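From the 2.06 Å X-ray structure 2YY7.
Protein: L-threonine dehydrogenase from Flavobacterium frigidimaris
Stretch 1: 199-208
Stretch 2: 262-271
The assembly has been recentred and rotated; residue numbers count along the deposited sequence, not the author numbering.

Stretch 1 (199-208) KKYECFLSSE
Stretch 2 262-271: EFTITYEPDF

How does stretch 2 begin its contact? Glu262, in a loop (phi/psi -88/-5, chi1 p), lays its CG 3.2 Å from CG of Lys199, whose positive phi (70/19) marks the exit from a helix. Phe263 (-60/133, chi1 t) sets CE1 3.8 Å from CB of Tyr201, an apolar contact. A water donates to Lys199 O and Glu262 O and accepts from Thr264 OG1, each at 2.7 Å.

What holds the strands together? Strands 200-203 and 264-267 run parallel, their axes 17° apart, pairing Lys200 with Thr264, Tyr201 with Ile265, Glu202 with Thr266 and Cys203 with Tyr267 at CA-CA 4.7-5.0 Å. Thr264 (-127/152) and Thr266 (-121/158) are extended, and each uses both its N and its O to hydrogen-bond stretch 1: Thr264 N to Lys199 O (3.3 Å), Tyr201 N to Thr264 O (3.1 Å), Thr266 N to Tyr201 O (3.1 Å) and Cys203 N to Thr266 O (3.0 Å).

Which side chains meet on the two faces? Thr264 and Thr266 (both chi1 p) share one face with Lys200 and Glu202; Thr266 OG1 lies 3.4 Å from Glu202 CG. On the other, Ile265 (t, t) places CD1 4.1 Å from Tyr201 CD1 and 4.0 Å from Cys203 CB, apolar contacts against the buried Tyr201 and Cys203. Tyr267 (chi1 m, chi2 -82°) brings CD1 3.6 Å from Cys203 CB, while Ser207 CB sits over its ring face, 3.6 Å from the centroid, in a CH-pi contact.

How does the pairing continue past the strands? Glu268 N donates a hydrogen bond to Cys203 O at 2.8 Å. Glu268 OE1 lies 3.7 Å from Glu202 OE2, a like-charge approach accompanied by a water donating to Glu202 OE2 (2.6 Å) and Glu268 OE2 (3.1 Å). Pro269 (-55/136) packs CG 3.5 Å from Ser206 N, and Asp270 N donates a hydrogen bond to Phe204 O at 3.3 Å. Phe271 makes no contact with stretch 1.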

# COMPACT_ATOMS: atom_id res chain seq x y z
N LYS A 199 1.91 -15.64 -39.08
CA LYS A 199 3.31 -15.95 -39.30
C LYS A 199 4.18 -14.71 -39.08
O LYS A 199 5.31 -14.64 -39.56
CB LYS A 199 3.52 -16.48 -40.71
CG LYS A 199 4.13 -17.86 -40.76
CD LYS A 199 3.24 -18.90 -40.08
CE LYS A 199 1.94 -19.10 -40.84
NZ LYS A 199 1.14 -20.22 -40.25
N LYS A 200 3.62 -13.72 -38.38
CA LYS A 200 4.32 -12.48 -38.06
C LYS A 200 3.62 -11.81 -36.89
O LYS A 200 2.43 -12.04 -36.66
CB LYS A 200 4.35 -11.54 -39.27
CG LYS A 200 2.98 -11.11 -39.76
CD LYS A 200 3.09 -10.22 -41.00
CE LYS A 200 3.84 -10.92 -42.13
NZ LYS A 200 3.96 -10.07 -43.35
N TYR A 201 4.34 -10.99 -36.14
CA TYR A 201 3.77 -10.33 -34.98
C TYR A 201 4.39 -8.97 -34.71
O TYR A 201 5.59 -8.77 -34.91
CB TYR A 201 3.95 -11.23 -33.74
CG TYR A 201 3.49 -10.62 -32.42
CD1 TYR A 201 4.35 -10.59 -31.32
CD2 TYR A 201 2.21 -10.09 -32.27
CE1 TYR A 201 3.95 -10.04 -30.11
CE2 TYR A 201 1.80 -9.53 -31.06
CZ TYR A 201 2.68 -9.51 -29.98
OH TYR A 201 2.30 -8.95 -28.79
N GLU A 202 3.56 -8.03 -34.27
CA GLU A 202 4.02 -6.70 -33.92
C GLU A 202 3.91 -6.62 -32.40
O GLU A 202 2.81 -6.49 -31.85
CB GLU A 202 3.16 -5.63 -34.61
CG GLU A 202 3.35 -5.62 -36.14
CD GLU A 202 2.61 -4.48 -36.82
OE1 GLU A 202 2.76 -4.33 -38.05
OE2 GLU A 202 1.88 -3.74 -36.14
N CYS A 203 5.05 -6.72 -31.74
CA CYS A 203 5.16 -6.71 -30.28
C CYS A 203 5.01 -5.33 -29.64
O CYS A 203 5.60 -4.36 -30.13
CB CYS A 203 6.51 -7.32 -29.90
SG CYS A 203 6.69 -7.80 -28.18
N PHE A 204 4.26 -5.24 -28.55
CA PHE A 204 4.07 -3.95 -27.89
C PHE A 204 5.11 -3.63 -26.80
O PHE A 204 4.94 -2.70 -26.02
CB PHE A 204 2.64 -3.83 -27.32
CG PHE A 204 2.30 -4.83 -26.25
CD1 PHE A 204 2.82 -4.70 -24.96
CD2 PHE A 204 1.42 -5.88 -26.51
CE1 PHE A 204 2.45 -5.59 -23.95
CE2 PHE A 204 1.05 -6.78 -25.51
CZ PHE A 204 1.56 -6.63 -24.23
N LEU A 205 6.19 -4.41 -26.79
CA LEU A 205 7.30 -4.23 -25.85
C LEU A 205 8.59 -4.35 -26.67
O LEU A 205 8.63 -5.12 -27.63
CB LEU A 205 7.27 -5.30 -24.77
CG LEU A 205 6.92 -4.91 -23.33
CD1 LEU A 205 5.77 -3.92 -23.28
CD2 LEU A 205 6.60 -6.17 -22.55
N SER A 206 9.63 -3.60 -26.30
CA SER A 206 10.90 -3.64 -27.03
C SER A 206 11.58 -5.01 -26.87
O SER A 206 11.40 -5.69 -25.86
CB SER A 206 11.83 -2.51 -26.56
OG SER A 206 11.99 -2.51 -25.15
N SER A 207 12.37 -5.37 -27.88
CA SER A 207 13.03 -6.68 -27.95
C SER A 207 13.79 -7.24 -26.76
O SER A 207 13.76 -8.45 -26.53
CB SER A 207 13.95 -6.72 -29.18
OG SER A 207 15.17 -6.02 -28.96
N GLU A 208 14.47 -6.40 -25.98
CA GLU A 208 15.24 -6.90 -24.85
C GLU A 208 14.58 -6.69 -23.48
O GLU A 208 15.26 -6.67 -22.46
CB GLU A 208 16.64 -6.27 -24.84
CG GLU A 208 17.39 -6.39 -26.16
CD GLU A 208 17.38 -7.80 -26.73
OE1 GLU A 208 17.84 -8.73 -26.04
OE2 GLU A 208 16.91 -7.97 -27.88
N GLU A 262 9.54 -19.37 -40.72
CA GLU A 262 9.23 -18.15 -41.46
C GLU A 262 8.69 -17.03 -40.58
O GLU A 262 8.48 -15.92 -41.05
CB GLU A 262 8.23 -18.45 -42.58
CG GLU A 262 6.86 -18.93 -42.10
CD GLU A 262 6.79 -20.43 -41.84
OE1 GLU A 262 7.73 -20.99 -41.23
OE2 GLU A 262 5.79 -21.05 -42.24
N PHE A 263 8.48 -17.32 -39.30
CA PHE A 263 7.96 -16.31 -38.38
C PHE A 263 8.87 -15.09 -38.26
O PHE A 263 10.08 -15.23 -38.09
CB PHE A 263 7.77 -16.91 -36.98
CG PHE A 263 7.35 -15.91 -35.94
CD1 PHE A 263 6.16 -15.20 -36.08
CD2 PHE A 263 8.13 -15.68 -34.82
CE1 PHE A 263 5.75 -14.28 -35.12
CE2 PHE A 263 7.74 -14.76 -33.84
CZ PHE A 263 6.54 -14.06 -33.99
N THR A 264 8.28 -13.91 -38.35
CA THR A 264 9.03 -12.67 -38.22
C THR A 264 8.39 -11.79 -37.16
O THR A 264 7.18 -11.87 -36.92
CB THR A 264 9.08 -11.90 -39.56
OG1 THR A 264 7.74 -11.59 -39.98
CG2 THR A 264 9.78 -12.72 -40.62
N ILE A 265 9.19 -10.94 -36.53
CA ILE A 265 8.68 -10.07 -35.48
C ILE A 265 9.28 -8.67 -35.54
O ILE A 265 10.47 -8.49 -35.75
CB ILE A 265 8.97 -10.68 -34.09
CG1 ILE A 265 8.36 -9.81 -32.98
CG2 ILE A 265 10.48 -10.81 -33.88
CD1 ILE A 265 8.47 -10.43 -31.59
N THR A 266 8.42 -7.67 -35.35
CA THR A 266 8.83 -6.28 -35.34
C THR A 266 8.41 -5.74 -33.97
O THR A 266 7.52 -6.30 -33.33
CB THR A 266 8.16 -5.46 -36.46
OG1 THR A 266 6.74 -5.58 -36.37
CG2 THR A 266 8.63 -5.97 -37.82
N TYR A 267 9.04 -4.66 -33.52
CA TYR A 267 8.76 -4.11 -32.20
C TYR A 267 8.23 -2.68 -32.20
O TYR A 267 8.90 -1.75 -32.66
CB TYR A 267 10.05 -4.20 -31.37
CG TYR A 267 10.56 -5.62 -31.23
CD1 TYR A 267 10.03 -6.48 -30.27
CD2 TYR A 267 11.54 -6.13 -32.10
CE1 TYR A 267 10.45 -7.81 -30.17
CE2 TYR A 267 11.96 -7.46 -32.01
CZ TYR A 267 11.41 -8.29 -31.04
OH TYR A 267 11.80 -9.61 -30.95
N GLU A 268 7.02 -2.50 -31.68
CA GLU A 268 6.39 -1.19 -31.61
C GLU A 268 5.86 -0.94 -30.20
O GLU A 268 4.65 -0.99 -29.96
CB GLU A 268 5.25 -1.09 -32.63
CG GLU A 268 5.71 -1.39 -34.05
CD GLU A 268 4.61 -1.20 -35.08
OE1 GLU A 268 4.84 -1.55 -36.26
OE2 GLU A 268 3.51 -0.71 -34.71
N PRO A 269 6.76 -0.66 -29.25
CA PRO A 269 6.44 -0.40 -27.84
C PRO A 269 5.42 0.71 -27.62
O PRO A 269 5.49 1.76 -28.26
CB PRO A 269 7.79 -0.03 -27.23
CG PRO A 269 8.77 -0.75 -28.10
CD PRO A 269 8.21 -0.51 -29.48
N ASP A 270 4.45 0.49 -26.73
CA ASP A 270 3.46 1.51 -26.43
C ASP A 270 3.48 1.80 -24.92
O ASP A 270 4.47 1.50 -24.26
CB ASP A 270 2.07 1.11 -26.93
CG ASP A 270 1.50 -0.14 -26.25
OD1 ASP A 270 0.49 -0.65 -26.77
OD2 ASP A 270 2.04 -0.59 -25.23
N PHE A 271 2.41 2.37 -24.38
CA PHE A 271 2.38 2.72 -22.96
C PHE A 271 2.74 1.56 -22.03
O PHE A 271 3.24 1.77 -20.92
CB PHE A 271 1.01 3.31 -22.57
CG PHE A 271 -0.05 2.29 -22.26
CD1 PHE A 271 -0.17 1.77 -20.97
CD2 PHE A 271 -0.93 1.85 -23.24
CE1 PHE A 271 -1.16 0.83 -20.67
CE2 PHE A 271 -1.92 0.91 -22.95
CZ PHE A 271 -2.03 0.40 -21.66
O HOH W 1 6.99 -13.74 -41.50
O HOH W 2 1.42 -1.32 -36.86